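PDB 1TZ7: 4-alpha-glucanotransferase from Aquifex aeolicus, which is an amylomaltase, also called disproportionating enzyme, built on an eight-stranded parallel beta/alpha barrel with added helical and sheet regions. Local coordinates for residues L50-E55 with E492-L497; C56-W61 with A453-Q458; N81-G86 with F286-R291; H148-R153 with N296-D301. One frame throughout, in Å; residues are numbered along the deposited sequence.

Contact 1. Residues L50-E55 with E492-L497; sequences LDFLKE and EFIKKL
Chi1 of -177° swings Lys495 CG to the far side from its backbone N, and with every later torsion close to extended the side chain reaches as a straight rod over the last turn of helix 44-56, while Glu55 folds at its second torsion (chi2 -74°) and crosses it at a slant. The lysine's methylenes do the touching. Lys495 CD lies 3.5 Å from the backbone oxygen Glu55 O, and Lys495 CE follows at 3.6 Å from that same Glu55 O. The carboxylate also approaches the stem, with Glu55 OE1 4.0 Å from Lys495 CD. At the charged ends, Glu55 OE1 and Lys495 NZ stay 4.2 Å apart, too far for a salt bridge; that carboxylate oxygen instead pairs with Lys491, one residue before 492-497.

Phe52 and Ile494, both buried, supply the apolar part. Phe52 CZ approaches Ile494 CG2 at 4.4 Å, the methyl lying oblique to the ring. Tyr487 meets Phe52 edge-to-face. In barrel terms, helix 44-56 follows the first strand and helix 491-500 comes after the eighth, so this is where the outer helical layer closes on itself.

Glu55 therefore lies near two lysines of one helical turn but is bridged to Lys491; the longer-range attraction to Lys495 is probably modest, and across these segments the lysine contributes mainly through its aliphatic stem.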
# COMPACT_ATOMS: atom_id res chain seq x y z
N LEU A 50 8.84 -7.43 -13.88
CA LEU A 50 9.44 -8.55 -13.15
C LEU A 50 10.65 -9.12 -13.89
O LEU A 50 11.65 -9.47 -13.27
CB LEU A 50 8.40 -9.65 -12.91
CG LEU A 50 7.29 -9.31 -11.89
CD1 LEU A 50 6.32 -10.49 -11.76
CD2 LEU A 50 7.87 -8.95 -10.53
N ASP A 51 10.56 -9.20 -15.23
CA ASP A 51 11.69 -9.65 -16.06
C ASP A 51 12.88 -8.73 -15.90
O ASP A 51 14.01 -9.17 -15.88
CB ASP A 51 11.30 -9.69 -17.55
CG ASP A 51 10.40 -10.85 -17.89
OD1 ASP A 51 10.27 -11.78 -17.07
OD2 ASP A 51 9.77 -10.92 -18.96
N PHE A 52 12.60 -7.43 -15.79
CA PHE A 52 13.64 -6.42 -15.60
C PHE A 52 14.29 -6.56 -14.20
O PHE A 52 15.52 -6.50 -14.07
CB PHE A 52 13.03 -5.02 -15.78
CG PHE A 52 13.94 -3.89 -15.37
CD1 PHE A 52 13.73 -3.22 -14.17
CD2 PHE A 52 15.00 -3.50 -16.18
CE1 PHE A 52 14.56 -2.18 -13.79
CE2 PHE A 52 15.83 -2.45 -15.80
CZ PHE A 52 15.61 -1.80 -14.60
N LEU A 53 13.47 -6.75 -13.17
CA LEU A 53 13.96 -7.07 -11.81
C LEU A 53 14.95 -8.23 -11.88
O LEU A 53 16.08 -8.13 -11.42
CB LEU A 53 12.80 -7.47 -10.88
CG LEU A 53 11.97 -6.38 -10.17
CD1 LEU A 53 12.70 -5.82 -8.98
CD2 LEU A 53 11.61 -5.32 -11.07
N LYS A 54 14.50 -9.34 -12.45
CA LYS A 54 15.28 -10.56 -12.51
C LYS A 54 16.60 -10.35 -13.25
O LYS A 54 17.66 -10.75 -12.78
CB LYS A 54 14.47 -11.67 -13.19
CG LYS A 54 15.18 -13.04 -13.26
CD LYS A 54 15.64 -13.50 -11.88
CE LYS A 54 16.00 -14.98 -11.88
NZ LYS A 54 17.19 -15.25 -12.72
N GLU A 55 16.53 -9.71 -14.42
CA GLU A 55 17.71 -9.51 -15.26
C GLU A 55 18.76 -8.66 -14.54
O GLU A 55 19.96 -8.91 -14.66
CB GLU A 55 17.32 -8.84 -16.59
CG GLU A 55 17.85 -9.55 -17.83
CD GLU A 55 19.34 -9.33 -18.04
OE1 GLU A 55 19.90 -8.41 -17.42
OE2 GLU A 55 19.95 -10.07 -18.82
N GLU A 492 21.82 -2.17 -17.61
CA GLU A 492 23.26 -2.46 -17.53
C GLU A 492 23.92 -1.64 -16.42
O GLU A 492 24.81 -2.12 -15.73
CB GLU A 492 23.95 -2.16 -18.87
CG GLU A 492 25.02 -3.17 -19.25
CD GLU A 492 24.45 -4.56 -19.48
OE1 GLU A 492 24.67 -5.44 -18.61
OE2 GLU A 492 23.79 -4.78 -20.51
N PHE A 493 23.46 -0.41 -16.25
CA PHE A 493 23.99 0.48 -15.23
C PHE A 493 23.65 -0.06 -13.82
O PHE A 493 24.53 -0.21 -12.98
CB PHE A 493 23.43 1.90 -15.42
CG PHE A 493 23.38 2.72 -14.16
CD1 PHE A 493 22.17 2.93 -13.49
CD2 PHE A 493 24.54 3.30 -13.65
CE1 PHE A 493 22.12 3.69 -12.33
CE2 PHE A 493 24.49 4.07 -12.49
CZ PHE A 493 23.28 4.26 -11.83
N ILE A 494 22.38 -0.36 -13.58
CA ILE A 494 21.94 -0.76 -12.25
C ILE A 494 22.39 -2.20 -11.91
O ILE A 494 22.73 -2.49 -10.77
CB ILE A 494 20.40 -0.62 -12.10
CG1 ILE A 494 19.99 -0.72 -10.63
CG2 ILE A 494 19.68 -1.68 -12.91
CD1 ILE A 494 20.52 0.41 -9.75
N LYS A 495 22.39 -3.08 -12.91
CA LYS A 495 22.89 -4.45 -12.73
C LYS A 495 24.33 -4.43 -12.22
O LYS A 495 24.67 -5.13 -11.27
CB LYS A 495 22.81 -5.23 -14.04
CG LYS A 495 23.24 -6.70 -13.93
CD LYS A 495 23.09 -7.43 -15.26
CE LYS A 495 23.49 -8.90 -15.15
NZ LYS A 495 23.88 -9.48 -16.46
N LYS A 496 25.17 -3.62 -12.87
CA LYS A 496 26.56 -3.47 -12.47
C LYS A 496 26.66 -3.02 -11.01
O LYS A 496 27.47 -3.55 -10.25
CB LYS A 496 27.26 -2.44 -13.37
CG LYS A 496 28.78 -2.42 -13.22
CD LYS A 496 29.46 -2.53 -14.58
CE LYS A 496 30.97 -2.62 -14.43
NZ LYS A 496 31.41 -3.99 -14.07
N LEU A 497 25.84 -2.06 -10.63
CA LEU A 497 25.88 -1.50 -9.28
C LEU A 497 25.51 -2.54 -8.23
O LEU A 497 26.16 -2.64 -7.20
CB LEU A 497 24.93 -0.30 -9.17
CG LEU A 497 25.57 1.08 -9.03
CD1 LEU A 497 26.69 1.28 -10.03
CD2 LEU A 497 24.52 2.16 -9.18

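Contact 2. Residues C56-W61 with A453-Q458; sequences CGFSLW and AIIQMQ
Inside the beta/alpha barrel, Leu60 and Ile454 meet from strands 60-62 and 452-456, the second and eighth strands, which lie on either side of strand 23-27. Because a whole strand separates them, side chains alone make the contact. Leu60 CD1 is 3.9 Å from Ile454 CD1, and that same Ile454 CD1 also lies 4.0 Å from Leu60 CB. The two side chains cross at about a right angle. In Ile454, CG1 lies beside the backbone N (chi1 -56°) and the next torsion (chi2 -85°) swings CD1 out toward Leu60.

Residues alternate in a strand, so Ile455 faces the opposite way, to the helical layer. There its CD1 comes up to the rim of Phe58, near the ring plane, with Ile455 CD1 to Phe58 CE1 at 4.2 Å. Phe58 owes its place to the turn between helix 44-56 and strand 60-62: a Schellman motif ends the helix, with Gly57 as its C' residue at positive phi (103°), Phe58 N bonded to Leu53 O and Gly57 N to Lys54 O. The ring then lies over strand 23-27, against Ala24 and Ile26, while Ile494 and Leu498 of helix 491-500 cover it from outside; Ile494 touches Ile455 too.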
# COMPACT_ATOMS: atom_id res chain seq x y z
N CYS A 56 18.30 -7.66 -13.78
CA CYS A 56 19.19 -6.76 -13.05
C CYS A 56 19.80 -7.43 -11.82
O CYS A 56 20.89 -7.07 -11.39
CB CYS A 56 18.43 -5.50 -12.60
SG CYS A 56 17.98 -4.37 -13.95
N GLY A 57 19.08 -8.40 -11.25
CA GLY A 57 19.51 -9.08 -10.03
C GLY A 57 18.76 -8.61 -8.78
O GLY A 57 19.15 -8.94 -7.65
N PHE A 58 17.69 -7.85 -8.97
CA PHE A 58 16.83 -7.44 -7.86
C PHE A 58 16.10 -8.64 -7.30
O PHE A 58 15.79 -9.59 -8.03
CB PHE A 58 15.80 -6.40 -8.33
CG PHE A 58 16.36 -5.02 -8.55
CD1 PHE A 58 16.70 -4.22 -7.47
CD2 PHE A 58 16.52 -4.52 -9.83
CE1 PHE A 58 17.21 -2.94 -7.66
CE2 PHE A 58 17.02 -3.24 -10.03
CZ PHE A 58 17.37 -2.45 -8.94
N SER A 59 15.81 -8.60 -5.99
CA SER A 59 15.08 -9.68 -5.32
C SER A 59 13.78 -9.20 -4.66
O SER A 59 13.02 -10.01 -4.13
CB SER A 59 15.95 -10.31 -4.24
OG SER A 59 17.15 -10.82 -4.78
N LEU A 60 13.52 -7.90 -4.70
CA LEU A 60 12.38 -7.32 -3.98
C LEU A 60 11.58 -6.37 -4.85
O LEU A 60 12.14 -5.62 -5.63
CB LEU A 60 12.85 -6.58 -2.72
CG LEU A 60 13.60 -7.40 -1.67
CD1 LEU A 60 14.28 -6.48 -0.68
CD2 LEU A 60 12.65 -8.34 -0.96
N TRP A 61 10.26 -6.43 -4.70
CA TRP A 61 9.37 -5.48 -5.33
C TRP A 61 8.38 -4.97 -4.28
O TRP A 61 7.64 -5.74 -3.69
CB TRP A 61 8.60 -6.16 -6.47
CG TRP A 61 7.57 -5.29 -7.12
CD1 TRP A 61 7.58 -3.93 -7.20
CD2 TRP A 61 6.38 -5.73 -7.78
NE1 TRP A 61 6.47 -3.48 -7.88
CE2 TRP A 61 5.71 -4.57 -8.25
CE3 TRP A 61 5.80 -6.98 -8.04
CZ2 TRP A 61 4.50 -4.63 -8.94
CZ3 TRP A 61 4.60 -7.04 -8.73
CH2 TRP A 61 3.96 -5.87 -9.17
N ALA A 453 17.77 -3.12 0.55
CA ALA A 453 17.93 -1.79 -0.02
C ALA A 453 16.92 -1.59 -1.13
O ALA A 453 16.86 -2.36 -2.07
CB ALA A 453 19.32 -1.62 -0.56
N ILE A 454 16.10 -0.54 -1.01
CA ILE A 454 15.01 -0.30 -1.96
C ILE A 454 15.17 1.05 -2.63
O ILE A 454 15.30 2.07 -1.96
CB ILE A 454 13.64 -0.38 -1.24
CG1 ILE A 454 13.49 -1.74 -0.52
CG2 ILE A 454 12.49 -0.16 -2.24
CD1 ILE A 454 12.98 -2.85 -1.40
N ILE A 455 15.16 1.04 -3.96
CA ILE A 455 15.21 2.27 -4.75
C ILE A 455 13.82 2.59 -5.28
O ILE A 455 13.20 1.75 -5.92
CB ILE A 455 16.18 2.08 -5.95
CG1 ILE A 455 17.55 1.57 -5.47
CG2 ILE A 455 16.34 3.38 -6.72
CD1 ILE A 455 18.39 0.97 -6.57
N GLN A 456 13.32 3.80 -5.02
CA GLN A 456 12.10 4.25 -5.67
C GLN A 456 12.35 4.39 -7.17
O GLN A 456 13.39 4.89 -7.58
CB GLN A 456 11.59 5.58 -5.08
CG GLN A 456 10.07 5.76 -5.28
CD GLN A 456 9.53 7.09 -4.74
OE1 GLN A 456 8.32 7.31 -4.74
NE2 GLN A 456 10.43 7.97 -4.30
N MET A 457 11.40 3.94 -7.98
CA MET A 457 11.59 3.86 -9.42
C MET A 457 11.97 5.23 -9.99
O MET A 457 12.80 5.32 -10.88
CB MET A 457 10.33 3.33 -10.11
CG MET A 457 10.50 3.09 -11.60
SD MET A 457 11.68 1.76 -11.95
CE MET A 457 11.33 1.46 -13.67
N GLN A 458 11.34 6.28 -9.46
CA GLN A 458 11.59 7.66 -9.93
C GLN A 458 13.06 8.06 -9.78
O GLN A 458 13.58 8.85 -10.56
CB GLN A 458 10.71 8.65 -9.16
CG GLN A 458 9.22 8.55 -9.48
CD GLN A 458 8.46 7.71 -8.46
OE1 GLN A 458 8.91 6.62 -8.10
NE2 GLN A 458 7.33 8.21 -8.00

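Contact 3. Residues N81-G86 with F286-R291; sequences NSLFAG and FRWWIR
Leu83 and Phe84, side by side on one loop, both come up to the indole of Trp288, Leu83 the closer. Leu83 CD1 meets the far end of the six-membered ring, 3.8 Å from Trp288 CH2 and 4.0 Å from Trp288 CZ2; it arrives at the edge, near the ring plane, and the two side chains cross at about a right angle. Phe84 turns its own edge to the helix: Phe84 CE1 is 4.3 Å from Trp288 NE1, and Phe84 CE2 stands 3.9 Å from the backbone oxygen Arg291 O. In Trp288, chi1 of -177° sets the indole opposite the backbone N, on the loop side.

One shell out, Ser82 fixes the turn that presents these two side chains. Its hydroxyl oxygen takes two backbone N-H groups, Phe84 N to Ser82 OG at 3.2 Å (an ST turn) and Ala85 N to Ser82 OG at 3.1 Å (an ST motif). Asp237 binds Leu83 N, and His295 binds Phe84 O. On the helix side, the Arg291 guanidinium lays a face toward Trp288 CA, which sits 4.2 Å above its plane.

The contact thus joins the loop that follows strand 60-62 to the first turns of helix 287-297. Tyr155 of helix 149-165 flanks the loop at Asn81 and Ser82, while helix 334-344 packs on Phe286 and Ile290.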
# COMPACT_ATOMS: atom_id res chain seq x y z
N ASN A 81 -12.70 1.40 0.77
CA ASN A 81 -13.88 0.78 1.36
C ASN A 81 -13.67 -0.71 1.72
O ASN A 81 -14.62 -1.40 2.08
CB ASN A 81 -15.12 0.96 0.44
CG ASN A 81 -14.90 0.39 -0.97
OD1 ASN A 81 -14.09 -0.51 -1.18
ND2 ASN A 81 -15.65 0.92 -1.94
N SER A 82 -12.43 -1.20 1.62
CA SER A 82 -12.09 -2.56 2.07
C SER A 82 -10.58 -2.76 2.19
O SER A 82 -9.83 -2.45 1.28
CB SER A 82 -12.66 -3.60 1.11
OG SER A 82 -12.32 -4.91 1.51
N LEU A 83 -10.15 -3.29 3.34
CA LEU A 83 -8.74 -3.62 3.57
C LEU A 83 -8.38 -4.98 3.00
O LEU A 83 -7.22 -5.39 3.03
CB LEU A 83 -8.42 -3.59 5.08
CG LEU A 83 -8.60 -2.24 5.77
CD1 LEU A 83 -8.49 -2.40 7.28
CD2 LEU A 83 -7.57 -1.23 5.25
N PHE A 84 -9.38 -5.69 2.48
CA PHE A 84 -9.19 -7.05 1.99
C PHE A 84 -9.27 -7.14 0.46
O PHE A 84 -8.52 -7.88 -0.17
CB PHE A 84 -10.23 -7.98 2.63
CG PHE A 84 -9.97 -8.27 4.08
CD1 PHE A 84 -10.32 -7.35 5.06
CD2 PHE A 84 -9.36 -9.46 4.47
CE1 PHE A 84 -10.08 -7.61 6.41
CE2 PHE A 84 -9.12 -9.73 5.82
CZ PHE A 84 -9.48 -8.80 6.78
N ALA A 85 -10.18 -6.37 -0.12
CA ALA A 85 -10.49 -6.49 -1.55
C ALA A 85 -9.35 -5.95 -2.42
O ALA A 85 -8.50 -5.21 -1.94
CB ALA A 85 -11.79 -5.77 -1.87
N GLY A 86 -9.36 -6.33 -3.69
CA GLY A 86 -8.45 -5.78 -4.67
C GLY A 86 -9.09 -4.67 -5.50
O GLY A 86 -10.32 -4.57 -5.58
N PHE A 286 -7.30 -10.85 19.19
CA PHE A 286 -6.69 -10.21 18.02
C PHE A 286 -6.97 -10.97 16.72
O PHE A 286 -6.15 -10.95 15.81
CB PHE A 286 -5.16 -10.05 18.21
CG PHE A 286 -4.77 -9.24 19.40
CD1 PHE A 286 -4.23 -9.85 20.53
CD2 PHE A 286 -4.96 -7.86 19.41
CE1 PHE A 286 -3.87 -9.10 21.64
CE2 PHE A 286 -4.61 -7.11 20.52
CZ PHE A 286 -4.06 -7.73 21.64
N ARG A 287 -8.11 -11.63 16.64
CA ARG A 287 -8.37 -12.54 15.52
C ARG A 287 -8.66 -11.80 14.20
O ARG A 287 -8.43 -12.33 13.13
CB ARG A 287 -9.48 -13.55 15.85
CG ARG A 287 -10.90 -12.93 16.08
CD ARG A 287 -11.99 -13.98 16.49
NE ARG A 287 -11.46 -14.88 17.44
CZ ARG A 287 -11.66 -14.90 18.76
NH1 ARG A 287 -12.53 -14.12 19.42
NH2 ARG A 287 -11.00 -15.80 19.41
N TRP A 288 -9.15 -10.56 14.30
CA TRP A 288 -9.35 -9.72 13.11
C TRP A 288 -8.00 -9.35 12.50
O TRP A 288 -7.83 -9.42 11.29
CB TRP A 288 -10.13 -8.46 13.48
CG TRP A 288 -10.43 -7.58 12.31
CD1 TRP A 288 -11.41 -7.77 11.37
CD2 TRP A 288 -9.76 -6.37 11.94
NE1 TRP A 288 -11.38 -6.75 10.45
CE2 TRP A 288 -10.38 -5.88 10.78
CE3 TRP A 288 -8.69 -5.65 12.49
CZ2 TRP A 288 -9.97 -4.70 10.15
CZ3 TRP A 288 -8.28 -4.48 11.86
CH2 TRP A 288 -8.92 -4.02 10.70
N TRP A 289 -7.06 -8.96 13.34
CA TRP A 289 -5.71 -8.62 12.88
C TRP A 289 -4.99 -9.85 12.32
O TRP A 289 -4.28 -9.77 11.34
CB TRP A 289 -4.89 -7.99 14.01
CG TRP A 289 -4.96 -6.50 13.99
CD1 TRP A 289 -5.67 -5.70 14.84
CD2 TRP A 289 -4.30 -5.63 13.07
NE1 TRP A 289 -5.49 -4.38 14.51
CE2 TRP A 289 -4.65 -4.31 13.42
CE3 TRP A 289 -3.44 -5.82 11.98
CZ2 TRP A 289 -4.18 -3.20 12.72
CZ3 TRP A 289 -2.97 -4.71 11.29
CH2 TRP A 289 -3.34 -3.42 11.66
N ILE A 290 -5.20 -10.99 12.96
CA ILE A 290 -4.66 -12.25 12.47
C ILE A 290 -5.20 -12.57 11.08
O ILE A 290 -4.46 -12.97 10.19
CB ILE A 290 -4.99 -13.40 13.45
CG1 ILE A 290 -4.11 -13.28 14.70
CG2 ILE A 290 -4.78 -14.77 12.77
CD1 ILE A 290 -4.64 -14.05 15.88
N ARG A 291 -6.51 -12.38 10.89
CA ARG A 291 -7.14 -12.61 9.59
C ARG A 291 -6.60 -11.65 8.52
O ARG A 291 -6.43 -12.03 7.37
CB ARG A 291 -8.66 -12.50 9.70
CG ARG A 291 -9.34 -13.75 10.28
CD ARG A 291 -10.78 -13.94 9.83
NE ARG A 291 -11.61 -12.78 10.12
CZ ARG A 291 -12.15 -12.51 11.32
NH1 ARG A 291 -12.89 -11.42 11.48
NH2 ARG A 291 -11.94 -13.33 12.35

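Contact 4. Residues H148-R153 with N296-D301; sequences HSYWLR and NLKLFD
A lysine stem running up against a tyrosine hydroxyl and a histidine ring makes this small, partly buried contact, which joins the start of helix 149-165 to the chain around Lys298, following on from helix 287-297. Lys298 supplies one whole side of it. Its CE lies 3.3 Å from Tyr150 OH, near the plane of the phenol ring and at its edge, and Lys298 CD is 3.7 Å from the same Tyr150 OH. The other neighbour of the stem is the imidazole, with His148 CE1 4.0 Å from Lys298 CD. Lys298 runs antiparallel to both side chains, so it touches each near its outer end.

The polar ends find partners just beyond the segments. Tyr150 OH is hydrogen-bonded to His295 ND1, and Lys298 NZ, turned aside by the last torsion (chi4 -84°), forms a salt bridge with Glu147. The hydroxyl is thus fixed by His295 while lysine carbons pack against it.

Backbone bonds hold both segments. His148 O takes both Trp151 N and Leu152 N, the latter with Leu152 N to His148 O at 2.9 Å, and Asn296 O likewise takes Leu299 N and Phe300 N, with Phe300 N to Asn296 O at 2.8 Å. Trp151 CD1 stands 3.2 Å above the Tyr150 ring, toward its rim.

Around this, Phe144 of helix 138-147 and Phe206 of helix 192-218 both meet the His148 ring, Leu299 packs on Phe206, and Phe300 leads the chain to strand 302-305 beside Ile223 of strand 222-227.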
# COMPACT_ATOMS: atom_id res chain seq x y z
N HIS A 148 -12.32 -17.36 0.31
CA HIS A 148 -12.30 -15.98 0.84
C HIS A 148 -13.57 -15.67 1.62
O HIS A 148 -13.96 -14.52 1.73
CB HIS A 148 -12.11 -14.97 -0.31
CG HIS A 148 -10.89 -15.24 -1.13
ND1 HIS A 148 -9.63 -14.92 -0.70
CD2 HIS A 148 -10.74 -15.84 -2.33
CE1 HIS A 148 -8.75 -15.30 -1.61
NE2 HIS A 148 -9.40 -15.85 -2.61
N SER A 149 -14.19 -16.70 2.19
CA SER A 149 -15.49 -16.57 2.86
C SER A 149 -15.46 -15.54 4.00
O SER A 149 -16.46 -14.89 4.29
CB SER A 149 -15.95 -17.92 3.42
OG SER A 149 -14.98 -18.45 4.32
N TYR A 150 -14.30 -15.41 4.64
CA TYR A 150 -14.16 -14.58 5.83
C TYR A 150 -14.36 -13.06 5.55
O TYR A 150 -14.70 -12.30 6.46
CB TYR A 150 -12.78 -14.83 6.51
CG TYR A 150 -11.60 -14.73 5.57
CD1 TYR A 150 -10.81 -13.59 5.53
CD2 TYR A 150 -11.26 -15.79 4.72
CE1 TYR A 150 -9.72 -13.49 4.68
CE2 TYR A 150 -10.17 -15.70 3.85
CZ TYR A 150 -9.41 -14.55 3.84
OH TYR A 150 -8.33 -14.44 2.98
N TRP A 151 -14.14 -12.63 4.30
CA TRP A 151 -14.30 -11.20 3.94
C TRP A 151 -15.21 -10.94 2.72
O TRP A 151 -15.86 -9.90 2.63
CB TRP A 151 -12.93 -10.54 3.71
CG TRP A 151 -12.24 -11.00 2.46
CD1 TRP A 151 -11.39 -12.05 2.34
CD2 TRP A 151 -12.34 -10.41 1.15
NE1 TRP A 151 -10.95 -12.16 1.04
CE2 TRP A 151 -11.51 -11.17 0.29
CE3 TRP A 151 -13.04 -9.33 0.62
CZ2 TRP A 151 -11.38 -10.87 -1.06
CZ3 TRP A 151 -12.89 -9.04 -0.73
CH2 TRP A 151 -12.07 -9.80 -1.55
N LEU A 152 -15.25 -11.89 1.78
CA LEU A 152 -15.79 -11.61 0.44
C LEU A 152 -17.32 -11.64 0.39
O LEU A 152 -17.93 -10.88 -0.35
CB LEU A 152 -15.22 -12.58 -0.59
CG LEU A 152 -15.71 -12.41 -2.03
CD1 LEU A 152 -15.50 -10.98 -2.53
CD2 LEU A 152 -15.02 -13.40 -2.94
N ARG A 153 -17.93 -12.52 1.19
CA ARG A 153 -19.40 -12.53 1.33
C ARG A 153 -19.88 -11.17 1.79
O ARG A 153 -20.87 -10.64 1.28
CB ARG A 153 -19.84 -13.61 2.32
CG ARG A 153 -19.70 -15.03 1.80
CD ARG A 153 -19.47 -16.08 2.90
NE ARG A 153 -20.22 -17.32 2.66
CZ ARG A 153 -19.89 -18.23 1.73
NH1 ARG A 153 -20.63 -19.32 1.59
NH2 ARG A 153 -18.83 -18.05 0.96
N ASN A 296 -3.36 -11.12 3.68
CA ASN A 296 -2.35 -10.39 2.94
C ASN A 296 -1.13 -11.26 2.56
O ASN A 296 -0.45 -10.99 1.58
CB ASN A 296 -1.90 -9.16 3.73
CG ASN A 296 -2.85 -7.96 3.57
OD1 ASN A 296 -2.78 -7.23 2.59
ND2 ASN A 296 -3.74 -7.77 4.54
N LEU A 297 -0.89 -12.32 3.33
CA LEU A 297 0.19 -13.28 3.01
C LEU A 297 -0.17 -14.19 1.82
O LEU A 297 0.70 -14.86 1.28
CB LEU A 297 0.54 -14.14 4.24
CG LEU A 297 1.41 -13.47 5.32
CD1 LEU A 297 1.60 -14.42 6.51
CD2 LEU A 297 2.76 -13.03 4.76
N LYS A 298 -1.45 -14.20 1.42
CA LYS A 298 -1.85 -14.81 0.14
C LYS A 298 -1.26 -14.02 -1.03
O LYS A 298 -1.00 -14.57 -2.11
CB LYS A 298 -3.38 -14.85 -0.00
CG LYS A 298 -4.08 -15.77 0.98
CD LYS A 298 -5.61 -15.70 0.78
CE LYS A 298 -6.35 -16.74 1.64
NZ LYS A 298 -6.39 -18.07 0.99
N LEU A 299 -1.08 -12.72 -0.82
CA LEU A 299 -0.64 -11.81 -1.87
C LEU A 299 0.85 -11.53 -1.79
O LEU A 299 1.54 -11.49 -2.81
CB LEU A 299 -1.42 -10.49 -1.77
CG LEU A 299 -2.94 -10.63 -1.64
CD1 LEU A 299 -3.58 -9.26 -1.45
CD2 LEU A 299 -3.52 -11.34 -2.86
N PHE A 300 1.36 -11.32 -0.56
CA PHE A 300 2.68 -10.73 -0.36
C PHE A 300 3.56 -11.63 0.50
O PHE A 300 3.08 -12.49 1.23
CB PHE A 300 2.56 -9.37 0.32
CG PHE A 300 1.51 -8.49 -0.29
CD1 PHE A 300 0.43 -8.06 0.46
CD2 PHE A 300 1.61 -8.08 -1.61
CE1 PHE A 300 -0.54 -7.24 -0.09
CE2 PHE A 300 0.65 -7.26 -2.17
CZ PHE A 300 -0.43 -6.84 -1.41
N ASP A 301 4.87 -11.42 0.39
CA ASP A 301 5.83 -12.10 1.25
C ASP A 301 6.11 -11.29 2.50
O ASP A 301 6.24 -11.84 3.60
CB ASP A 301 7.12 -12.33 0.48
CG ASP A 301 6.91 -13.16 -0.75
OD1 ASP A 301 6.73 -12.58 -1.84
OD2 ASP A 301 6.87 -14.41 -0.72

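How the contacts relate
The four contacts form two pairs. Contacts 1 and 2 have centres 9 Å apart and run on in the chain: Lys495 CG lies 3.5 Å from Cys56 O, and Ile494 CG2 packs on Cys56 SG at 3.4 Å. Along the chain, contact 2 is nested inside the loop closed by contact 1. Contacts 3 and 4 have centres 8 Å apart and share helix 287-297; Phe84 CB lies 3.5 Å from Trp151 CD2, and His295 serves both. Contacts 1 and 3 lie on opposite sides of the chain's centre, with centres 35 Å apart. Contact 4 comes closer to the first pair, its nearest atoms about 7 Å from contact 2.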